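Side-chain contacts in methylated RNA-binding protein 1 (Saccharomyces cerevisiae S288c, PDB 4RCM), which recognises N6-methyladenosine in RNA through the YTH domain described here and lowers the stability of PHO4 mRNA by binding its 3'-UTR: residues P8-P13 with W106-D111; K27-S32 with L63-N68; C74-M79 with S146-F151. All blocks are in the same frame, centred on the assembly; numbering follows the deposited sequence. Where two conformers were deposited one is given.

Contact 1: residues P8-P13 with W106-D111; sequences PWLNIP and WVIVRD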
loop_
_atom_site.group_PDB
_atom_site.type_symbol
_atom_site.label_atom_id
_atom_site.label_comp_id
_atom_site.label_asym_id
_atom_site.label_seq_id
_atom_site.Cartn_x
_atom_site.Cartn_y
_atom_site.Cartn_z
ATOM N N PRO A 8 -10.302 8.220 12.215
ATOM C CA PRO A 8 -11.441 9.103 12.173
ATOM C C PRO A 8 -11.253 10.235 11.166
ATOM O O PRO A 8 -12.239 10.738 10.648
ATOM C CB PRO A 8 -11.518 9.636 13.604
ATOM C CG PRO A 8 -10.083 9.681 14.070
ATOM C CD PRO A 8 -9.487 8.436 13.438
ATOM N N TRP A 9 -10.002 10.606 10.871
ATOM C CA TRP A 9 -9.701 11.647 9.886
ATOM C C TRP A 9 -8.532 11.190 9.011
ATOM O O TRP A 9 -7.559 10.691 9.516
ATOM C CB TRP A 9 -9.314 12.934 10.630
ATOM C CG TRP A 9 -9.023 14.083 9.777
ATOM C CD1 TRP A 9 -7.790 14.557 9.432
ATOM C CD2 TRP A 9 -9.977 14.950 9.155
ATOM N NE1 TRP A 9 -7.912 15.659 8.624
ATOM C CE2 TRP A 9 -9.246 15.927 8.438
ATOM C CE3 TRP A 9 -11.386 14.972 9.095
ATOM C CZ2 TRP A 9 -9.871 16.932 7.691
ATOM C CZ3 TRP A 9 -12.010 15.968 8.364
ATOM C CH2 TRP A 9 -11.251 16.938 7.666
ATOM N N LEU A 10 -8.653 11.359 7.700
ATOM C CA LEU A 10 -7.556 11.125 6.771
ATOM C C LEU A 10 -7.791 12.023 5.570
ATOM O O LEU A 10 -8.813 11.925 4.928
ATOM C CB LEU A 10 -7.481 9.632 6.369
ATOM C CG LEU A 10 -6.486 9.258 5.273
ATOM C CD1 LEU A 10 -5.077 9.634 5.693
ATOM C CD2 LEU A 10 -6.592 7.780 5.023
ATOM N N ASN A 11 -6.863 12.945 5.311
ATOM C CA ASN A 11 -6.968 13.873 4.216
ATOM C C ASN A 11 -5.832 13.658 3.286
ATOM O O ASN A 11 -4.701 13.616 3.737
ATOM C CB ASN A 11 -6.901 15.337 4.704
ATOM C CG ASN A 11 -7.048 16.321 3.568
ATOM O OD1 ASN A 11 -6.074 16.841 3.051
ATOM N ND2 ASN A 11 -8.258 16.460 3.074
ATOM N N ILE A 12 -6.135 13.531 1.987
ATOM C CA ILE A 12 -5.140 13.300 0.972
ATOM C C ILE A 12 -5.275 14.383 -0.104
ATOM O O ILE A 12 -6.200 14.331 -0.951
ATOM C CB ILE A 12 -5.280 11.873 0.356
ATOM C CG1 ILE A 12 -5.225 10.813 1.450
ATOM C CG2 ILE A 12 -4.227 11.641 -0.726
ATOM C CD1 ILE A 12 -5.335 9.431 0.917
ATOM N N PRO A 13 -4.336 15.363 -0.089
ATOM C CA PRO A 13 -4.348 16.515 -0.966
ATOM C C PRO A 13 -3.870 16.308 -2.390
ATOM O O PRO A 13 -3.267 15.255 -2.764
ATOM C CB PRO A 13 -3.429 17.513 -0.284
ATOM C CG PRO A 13 -2.655 16.787 0.713
ATOM C CD PRO A 13 -3.371 15.502 1.018
ATOM N N TRP A 106 1.032 2.540 8.705
ATOM C CA TRP A 106 -0.168 1.847 8.262
ATOM C C TRP A 106 -1.320 2.697 8.749
ATOM O O TRP A 106 -1.507 2.828 9.959
ATOM C CB TRP A 106 -0.169 0.428 8.829
ATOM C CG TRP A 106 0.668 -0.503 7.997
ATOM C CD1 TRP A 106 2.041 -0.545 7.921
ATOM C CD2 TRP A 106 0.193 -1.408 7.003
ATOM N NE1 TRP A 106 2.426 -1.479 7.004
ATOM C CE2 TRP A 106 1.306 -2.025 6.427
ATOM C CE3 TRP A 106 -1.072 -1.776 6.567
ATOM C CZ2 TRP A 106 1.196 -2.997 5.434
ATOM C CZ3 TRP A 106 -1.171 -2.748 5.582
ATOM C CH2 TRP A 106 -0.044 -3.338 5.025
ATOM N N VAL A 107 -1.990 3.383 7.840
ATOM C CA VAL A 107 -3.130 4.262 8.201
ATOM C C VAL A 107 -4.436 3.468 8.311
ATOM O O VAL A 107 -5.254 3.753 9.181
ATOM C CB VAL A 107 -3.301 5.474 7.230
ATOM C CG1 VAL A 107 -2.125 6.430 7.340
ATOM C CG2 VAL A 107 -3.434 5.026 5.775
ATOM N N ILE A 108 -4.596 2.450 7.456
ATOM C CA ILE A 108 -5.798 1.589 7.458
ATOM C C ILE A 108 -5.471 0.099 7.420
ATOM O O ILE A 108 -4.695 -0.352 6.610
ATOM C CB ILE A 108 -6.746 1.896 6.264
ATOM C CG1 ILE A 108 -7.290 3.309 6.347
ATOM C CG2 ILE A 108 -7.937 0.885 6.199
ATOM C CD1 ILE A 108 -7.791 3.850 5.016
ATOM N N VAL A 109 -6.141 -0.703 8.272
ATOM C CA VAL A 109 -5.858 -2.129 8.325
ATOM C C VAL A 109 -7.198 -2.819 8.378
ATOM O O VAL A 109 -7.877 -2.708 9.388
ATOM C CB VAL A 109 -5.045 -2.522 9.571
ATOM C CG1 VAL A 109 -4.843 -4.035 9.633
ATOM C CG2 VAL A 109 -3.711 -1.813 9.569
ATOM N N ARG A 110 -7.597 -3.400 7.242
ATOM C CA ARG A 110 -8.835 -4.128 7.084
ATOM C C ARG A 110 -8.833 -4.681 5.668
ATOM O O ARG A 110 -8.206 -4.142 4.787
ATOM C CB ARG A 110 -10.083 -3.269 7.296
ATOM C CG ARG A 110 -10.202 -2.002 6.430
ATOM C CD ARG A 110 -10.993 -2.132 5.111
ATOM N NE ARG A 110 -12.263 -2.875 5.226
ATOM C CZ ARG A 110 -13.483 -2.354 5.377
ATOM N NH1 ARG A 110 -13.693 -1.039 5.507
ATOM N NH2 ARG A 110 -14.505 -3.171 5.457
ATOM N N ASP A 111 -9.528 -5.767 5.464
ATOM C CA ASP A 111 -9.623 -6.364 4.112
ATOM C C ASP A 111 -10.756 -5.729 3.299
ATOM O O ASP A 111 -11.788 -5.383 3.818
ATOM C CB ASP A 111 -9.857 -7.878 4.216
ATOM C CG ASP A 111 -8.616 -8.647 4.683
ATOM O OD1 ASP A 111 -7.474 -8.091 4.801
ATOM O OD2 ASP A 111 -8.784 -9.858 4.944
#
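Leu10 extends from the loop before strand 17-23 and sets one methyl, CD2, against two residues of strand 102-112. The contact across the segments is purely apolar. Leu10 CD2 lies 4.1 Å from Ile108 CD1, the far end of that isoleucine, and 4.3 Å from Val107 CG2. Leu10 has CG turned opposite its own backbone N (chi1 173°), while Ile108 sends CG1 beside its N (chi1 -63°), and the two side chains meet at a slant. Val107 and Ile108 are paired together opposite Val76 in a classic beta bulge, which probably helps consecutive side chains come to the same leucine. Leu10 also touches Phe62 and Ile148, and Ile108 touches Phe151, so helix 141-151 shares this patch.

Polar bonding takes place to the side of it. Arg110 NE donates to the main-chain O of Asp111 over 2.9 Å, from above the carbonyl plane and with a bent N-H...O angle of 140°; NH2 of the same guanidinium forms a salt bridge with Asp155. Asp111 in turn pairs with Arg72. Between residues 8-13 and 106-111 the hold is therefore nonpolar packing, a small, partly buried contact of 95 Å², while Ile5 nearby adds backbone hydrogen bonding to Val109.

Contact 2: residues K27-S32 with L63-N68; sequences KHVKRS and LFFSIN. With nucleotides of chain C.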
loop_
_atom_site.group_PDB
_atom_site.type_symbol
_atom_site.label_atom_id
_atom_site.label_comp_id
_atom_site.label_asym_id
_atom_site.label_seq_id
_atom_site.Cartn_x
_atom_site.Cartn_y
_atom_site.Cartn_z
ATOM N N LYS A 27 2.973 -12.985 5.996
ATOM C CA LYS A 27 4.132 -12.751 6.857
ATOM C C LYS A 27 4.753 -11.359 6.691
ATOM O O LYS A 27 4.801 -10.621 7.658
ATOM C CB LYS A 27 5.246 -13.819 6.620
ATOM N N HIS A 28 5.255 -11.030 5.489
ATOM C CA HIS A 28 5.894 -9.747 5.247
ATOM C C HIS A 28 4.974 -8.542 5.460
ATOM O O HIS A 28 5.451 -7.536 5.895
ATOM C CB HIS A 28 6.520 -9.647 3.837
ATOM C CG HIS A 28 7.819 -10.360 3.714
ATOM N ND1 HIS A 28 8.729 -10.087 2.713
ATOM C CD2 HIS A 28 8.395 -11.291 4.508
ATOM C CE1 HIS A 28 9.792 -10.848 2.874
ATOM N NE2 HIS A 28 9.610 -11.592 3.954
ATOM N N VAL A 29 3.671 -8.643 5.152
ATOM C CA VAL A 29 2.764 -7.545 5.468
ATOM C C VAL A 29 2.705 -7.261 7.010
ATOM O O VAL A 29 2.746 -6.082 7.473
ATOM C CB VAL A 29 1.321 -7.853 4.996
ATOM C CG1 VAL A 29 0.380 -6.774 5.486
ATOM C CG2 VAL A 29 1.262 -7.974 3.475
ATOM N N LYS A 30 2.517 -8.323 7.773
ATOM C CA LYS A 30 2.470 -8.210 9.223
ATOM C C LYS A 30 3.723 -7.578 9.797
ATOM O O LYS A 30 3.633 -6.671 10.663
ATOM C CB LYS A 30 2.255 -9.557 9.847
ATOM C CG LYS A 30 0.867 -10.093 9.652
ATOM C CD LYS A 30 0.800 -11.506 10.176
ATOM C CE LYS A 30 -0.509 -12.205 9.822
ATOM N NZ LYS A 30 -1.391 -12.523 10.961
ATOM N N ARG A 31 4.869 -8.043 9.318
ATOM C CA ARG A 31 6.131 -7.510 9.725
ATOM C C ARG A 31 6.314 -6.071 9.378
ATOM O O ARG A 31 6.964 -5.357 10.131
ATOM C CB ARG A 31 7.283 -8.299 9.135
ATOM C CG ARG A 31 7.429 -9.642 9.820
ATOM C CD ARG A 31 8.751 -10.278 9.483
ATOM N NE ARG A 31 8.753 -11.679 9.905
ATOM C CZ ARG A 31 9.628 -12.590 9.481
ATOM N NH1 ARG A 31 9.526 -13.834 9.916
ATOM N NH2 ARG A 31 10.594 -12.275 8.618
ATOM N N SER A 32 5.793 -5.648 8.220
ATOM C CA SER A 32 5.731 -4.246 7.850
ATOM C C SER A 32 4.884 -3.468 8.846
ATOM O O SER A 32 5.212 -2.377 9.251
ATOM C CB SER A 32 5.136 -4.061 6.444
ATOM O OG SER A 32 5.149 -2.682 5.996
ATOM N N LEU A 63 0.148 3.607 -0.357
ATOM C CA LEU A 63 0.420 2.252 -0.871
ATOM C C LEU A 63 -0.716 1.362 -0.550
ATOM O O LEU A 63 -0.984 1.171 0.634
ATOM C CB LEU A 63 1.602 1.690 -0.183
ATOM C CG LEU A 63 2.799 2.665 -0.286
ATOM C CD1 LEU A 63 3.951 2.071 0.447
ATOM C CD2 LEU A 63 3.165 2.879 -1.716
ATOM N N PHE A 64 -1.376 0.839 -1.568
ATOM C CA PHE A 64 -2.397 -0.192 -1.342
ATOM C C PHE A 64 -1.682 -1.558 -1.273
ATOM O O PHE A 64 -1.210 -2.091 -2.291
ATOM C CB PHE A 64 -3.413 -0.211 -2.472
ATOM C CG PHE A 64 -4.194 1.071 -2.636
ATOM C CD1 PHE A 64 -5.134 1.459 -1.693
ATOM C CD2 PHE A 64 -4.013 1.875 -3.756
ATOM C CE1 PHE A 64 -5.893 2.613 -1.875
ATOM C CE2 PHE A 64 -4.767 3.050 -3.910
ATOM C CZ PHE A 64 -5.702 3.400 -2.975
ATOM N N PHE A 65 -1.582 -2.112 -0.083
ATOM C CA PHE A 65 -1.022 -3.463 0.087
ATOM C C PHE A 65 -1.909 -4.632 -0.332
ATOM O O PHE A 65 -3.016 -4.844 0.181
ATOM C CB PHE A 65 -0.588 -3.644 1.496
ATOM C CG PHE A 65 0.773 -3.106 1.749
ATOM C CD1 PHE A 65 0.986 -1.754 1.968
ATOM C CD2 PHE A 65 1.840 -3.968 1.779
ATOM C CE1 PHE A 65 2.294 -1.276 2.220
ATOM C CE2 PHE A 65 3.115 -3.506 2.054
ATOM C CZ PHE A 65 3.341 -2.164 2.234
ATOM N N SER A 66 -1.342 -5.456 -1.192
ATOM C CA SER A 66 -2.046 -6.617 -1.665
ATOM C C SER A 66 -1.114 -7.848 -1.605
ATOM O O SER A 66 0.105 -7.713 -1.737
ATOM C CB SER A 66 -2.457 -6.321 -3.106
ATOM O OG SER A 66 -3.390 -7.272 -3.561
ATOM N N ILE A 67 -1.683 -9.034 -1.404
ATOM C CA ILE A 67 -0.899 -10.310 -1.426
ATOM C C ILE A 67 -1.174 -11.064 -2.748
ATOM O O ILE A 67 -2.361 -11.387 -3.089
ATOM C CB ILE A 67 -1.242 -11.211 -0.195
ATOM C CG1 ILE A 67 -0.901 -10.437 1.104
ATOM C CG2 ILE A 67 -0.479 -12.529 -0.238
ATOM C CD1 ILE A 67 -1.745 -10.902 2.281
ATOM N N ASN A 68 -0.105 -11.362 -3.464
ATOM C CA ASN A 68 -0.197 -12.119 -4.707
ATOM C C ASN A 68 -0.911 -13.461 -4.512
ATOM O O ASN A 68 -0.899 -14.057 -3.399
ATOM C CB ASN A 68 1.182 -12.337 -5.349
ATOM C CG ASN A 68 1.085 -12.598 -6.844
ATOM O OD1 ASN A 68 0.357 -11.895 -7.554
ATOM N ND2 ASN A 68 1.816 -13.601 -7.336
ATOM C C2 6MZ C 3 7.612 -9.904 -0.490
ATOM C C4 6MZ C 3 7.669 -8.647 -2.490
ATOM C C5 6MZ C 3 8.356 -7.549 -1.794
ATOM N N9 6MZ C 3 7.508 -8.232 -3.761
ATOM N N3 6MZ C 3 7.325 -9.790 -1.791
ATOM N N1 6MZ C 3 8.249 -8.940 0.210
ATOM C C6 6MZ C 3 8.644 -7.771 -0.344
ATOM N N6 6MZ C 3 9.314 -6.827 0.353
ATOM C C9 6MZ C 3 9.811 -7.049 1.693
ATOM N N7 6MZ C 3 8.586 -6.560 -2.703
ATOM C C8 6MZ C 3 8.068 -7.003 -3.893
ATOM O "O5'" 6MZ C 3 9.321 -9.247 -8.923
ATOM C "C5'" 6MZ C 3 9.303 -9.188 -7.475
ATOM C "C4'" 6MZ C 3 7.934 -9.608 -6.923
ATOM O "O4'" 6MZ C 3 7.998 -9.772 -5.490
ATOM C "C1'" 6MZ C 3 6.883 -9.121 -4.826
ATOM C "C2'" 6MZ C 3 6.038 -8.539 -5.975
ATOM O "O2'" 6MZ C 3 4.938 -9.415 -6.341
ATOM C "C3'" 6MZ C 3 6.815 -8.603 -7.243
ATOM O "O3'" 6MZ C 3 5.851 -9.032 -8.242
#
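Helix 27-32 runs roughly antiparallel to strand 63-67, at 149° with the axes 9.7 Å apart, bringing Val29 and Phe65 closest in the backbone, CA to CA 7.7 Å. Val29 lays one methyl against the strand: CG2 rests 4.0 Å from Ile67 CG1 and 4.4 Å from Phe65 CD2, coming at the phenyl ring obliquely. It can do so because CG2 stands beside the backbone N while CG1 takes the position opposite that N (chi1 173°). One turn on, Ser32 OG comes within 4.2 Å of Phe65 CZ, again obliquely; its polar needs are met elsewhere, by the main-chain O of Ile37 among others.

His28 turns to the RNA. Its ND1 donates to N1 of the methylated adenine in chain C, 2.8 Å away at an N-H...N angle of 153°, with the base at the edge of the imidazole; the N6-methyl carbon C9 is 3.4 Å from the same ND1. A leucine here would probably leave N1 of the base without this donor, weakening the hold on its Watson-Crick edge. Apolar packing thus fixes the helix on the sheet, while the neighbouring histidine bonds directly to N1, an acceptor that unmodified adenine also has.

Contact 3: residues C74-M79 with S146-F151; sequences CGVAEM and SIINLF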
loop_
_atom_site.group_PDB
_atom_site.type_symbol
_atom_site.label_atom_id
_atom_site.label_comp_id
_atom_site.label_asym_id
_atom_site.label_seq_id
_atom_site.Cartn_x
_atom_site.Cartn_y
_atom_site.Cartn_z
ATOM N N CYS A 74 -5.197 -5.867 1.810
ATOM C CA CYS A 74 -5.310 -5.877 3.275
ATOM C C CYS A 74 -5.030 -4.557 4.099
ATOM O O CYS A 74 -5.118 -4.560 5.326
ATOM C CB CYS A 74 -4.564 -7.056 3.845
ATOM S SG CYS A 74 -2.942 -7.323 3.206
ATOM N N GLY A 75 -4.746 -3.454 3.422
ATOM C CA GLY A 75 -4.777 -2.158 4.086
ATOM C C GLY A 75 -3.956 -1.140 3.324
ATOM O O GLY A 75 -3.543 -1.391 2.210
ATOM N N VAL A 76 -3.812 0.024 3.932
ATOM C CA VAL A 76 -3.176 1.187 3.237
ATOM C C VAL A 76 -2.092 1.745 4.119
ATOM O O VAL A 76 -2.300 1.980 5.267
ATOM C CB VAL A 76 -4.234 2.252 2.912
ATOM C CG1 VAL A 76 -3.658 3.299 1.986
ATOM C CG2 VAL A 76 -5.500 1.612 2.265
ATOM N N ALA A 77 -0.924 2.018 3.559
ATOM C CA ALA A 77 0.128 2.637 4.320
ATOM C C ALA A 77 0.601 3.863 3.568
ATOM O O ALA A 77 0.478 3.945 2.305
ATOM C CB ALA A 77 1.309 1.699 4.506
ATOM N N GLU A 78 1.097 4.811 4.341
ATOM C CA GLU A 78 1.661 6.019 3.768
ATOM C C GLU A 78 3.125 5.827 3.818
ATOM O O GLU A 78 3.618 5.351 4.844
ATOM C CB GLU A 78 1.275 7.243 4.595
ATOM C CG GLU A 78 1.652 8.572 3.945
ATOM C CD GLU A 78 1.311 9.822 4.763
ATOM O OE1 GLU A 78 0.725 9.745 5.858
ATOM O OE2 GLU A 78 1.718 10.904 4.316
ATOM N N MET A 79 3.827 6.211 2.731
ATOM C CA MET A 79 5.282 6.298 2.678
ATOM C C MET A 79 5.733 7.609 3.343
ATOM O O MET A 79 5.322 8.705 2.923
ATOM C CB MET A 79 5.761 6.245 1.187
ATOM C CG MET A 79 7.245 6.384 0.978
ATOM S SD MET A 79 7.608 6.287 -0.784
ATOM C CE MET A 79 9.413 6.295 -0.738
ATOM N N SER A 146 -11.170 7.264 -4.468
ATOM C CA SER A 146 -12.420 6.467 -4.356
ATOM C C SER A 146 -12.141 5.124 -3.651
ATOM O O SER A 146 -12.967 4.651 -2.875
ATOM C CB SER A 146 -13.069 6.260 -5.726
ATOM O OG SER A 146 -12.284 5.398 -6.519
ATOM N N ILE A 147 -10.977 4.508 -3.886
ATOM C CA ILE A 147 -10.638 3.278 -3.170
ATOM C C ILE A 147 -10.396 3.542 -1.654
ATOM O O ILE A 147 -10.853 2.778 -0.809
ATOM C CB ILE A 147 -9.507 2.473 -3.839
ATOM C CG1 ILE A 147 -9.911 2.053 -5.261
ATOM C CG2 ILE A 147 -9.275 1.162 -3.079
ATOM C CD1 ILE A 147 -8.739 1.782 -6.183
ATOM N N ILE A 148 -9.706 4.630 -1.306
ATOM C CA ILE A 148 -9.561 4.988 0.121
ATOM C C ILE A 148 -10.930 5.066 0.769
ATOM O O ILE A 148 -11.099 4.568 1.879
ATOM C CB ILE A 148 -8.815 6.322 0.338
ATOM C CG1 ILE A 148 -7.372 6.175 -0.105
ATOM C CG2 ILE A 148 -8.847 6.741 1.790
ATOM C CD1 ILE A 148 -6.542 5.236 0.789
ATOM N N ASN A 149 -11.914 5.644 0.059
ATOM C CA ASN A 149 -13.237 5.858 0.652
ATOM C C ASN A 149 -13.974 4.564 0.916
ATOM O O ASN A 149 -14.745 4.451 1.907
ATOM C CB ASN A 149 -14.102 6.805 -0.197
ATOM C CG ASN A 149 -13.676 8.264 -0.080
ATOM O OD1 ASN A 149 -13.166 8.716 0.975
ATOM N ND2 ASN A 149 -13.832 9.001 -1.166
ATOM N N LEU A 150 -13.728 3.570 0.065
ATOM C CA LEU A 150 -14.260 2.224 0.317
ATOM C C LEU A 150 -13.557 1.619 1.536
ATOM O O LEU A 150 -14.191 1.012 2.391
ATOM C CB LEU A 150 -14.117 1.357 -0.944
ATOM C CG LEU A 150 -14.648 -0.056 -0.984
ATOM C CD1 LEU A 150 -16.185 -0.099 -0.989
ATOM C CD2 LEU A 150 -14.096 -0.811 -2.206
ATOM N N PHE A 151 -12.249 1.823 1.641
ATOM C CA PHE A 151 -11.493 1.287 2.780
ATOM C C PHE A 151 -11.968 1.909 4.121
ATOM O O PHE A 151 -11.908 1.235 5.165
ATOM C CB PHE A 151 -9.961 1.481 2.606
ATOM C CG PHE A 151 -9.247 0.319 1.928
ATOM C CD1 PHE A 151 -8.790 -0.793 2.682
ATOM C CD2 PHE A 151 -8.979 0.334 0.571
ATOM C CE1 PHE A 151 -8.117 -1.869 2.080
ATOM C CE2 PHE A 151 -8.325 -0.745 -0.052
ATOM C CZ PHE A 151 -7.875 -1.844 0.710
#
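Val76 points its CB from strand 74-79 towards helix 146-151, and its two methyls divide the work. From CB, the CG1 branch stands opposite the backbone N (chi1 -169°) and ends 3.7 Å from Ile148 CD1. The CG2 branch, lying beside that N, has two partners. It stays 4.0 Å from the same Ile148 CD1, so the isoleucine's end methyl touches both tips of the valine, and it also sits over the face of Phe151. This second meeting is a CH-pi contact: CG2 is 4.0 Å from the ring centroid and only 11° off the ring normal, almost centred on the phenyl group.

The next residue back along the strand completes the fit. Gly75 CA approaches Phe151 CE1 to 3.9 Å, obliquely to the ring. The backbone angles of Gly75 would push a CB into the carbonyl O of Cys74, so a residue without a side chain suits the position. Within the helix itself, Ile147 CG2 lies in the plane of the Phe151 ring, at its edge, and Ile148 also touches Phe64 of the adjoining strand.

The short strand and helix axes pass 9.8 Å apart and cross at -122°, and all four touching residues are buried. This is helix-on-sheet packing within the alpha/beta core of the YTH domain, joining helix 141-151 to the central mixed sheet.

In the fold
All three contacts use the same mixed sheet. Contacts 1 and 3 are close neighbours, centres 6 Å apart, on adjacent strands tied by Val76 N and Ile108 O (2.8 Å); Arg110 NH1 also reaches Phe151 O at the end of the contact 3 helix (2.9 Å). Contact 2 packs on the opposite face, 13 Å from contact 3 and 15 Å from contact 1 between centres. Trp106 spans the gap, its NE1 3.1 Å from Ser32 OG and its ring against Phe65 and Val29. Within this trio contact 2 alone holds the methylated adenine; the nearest atoms of contacts 1 and 3 remain about 10 and 11 Å from the RNA.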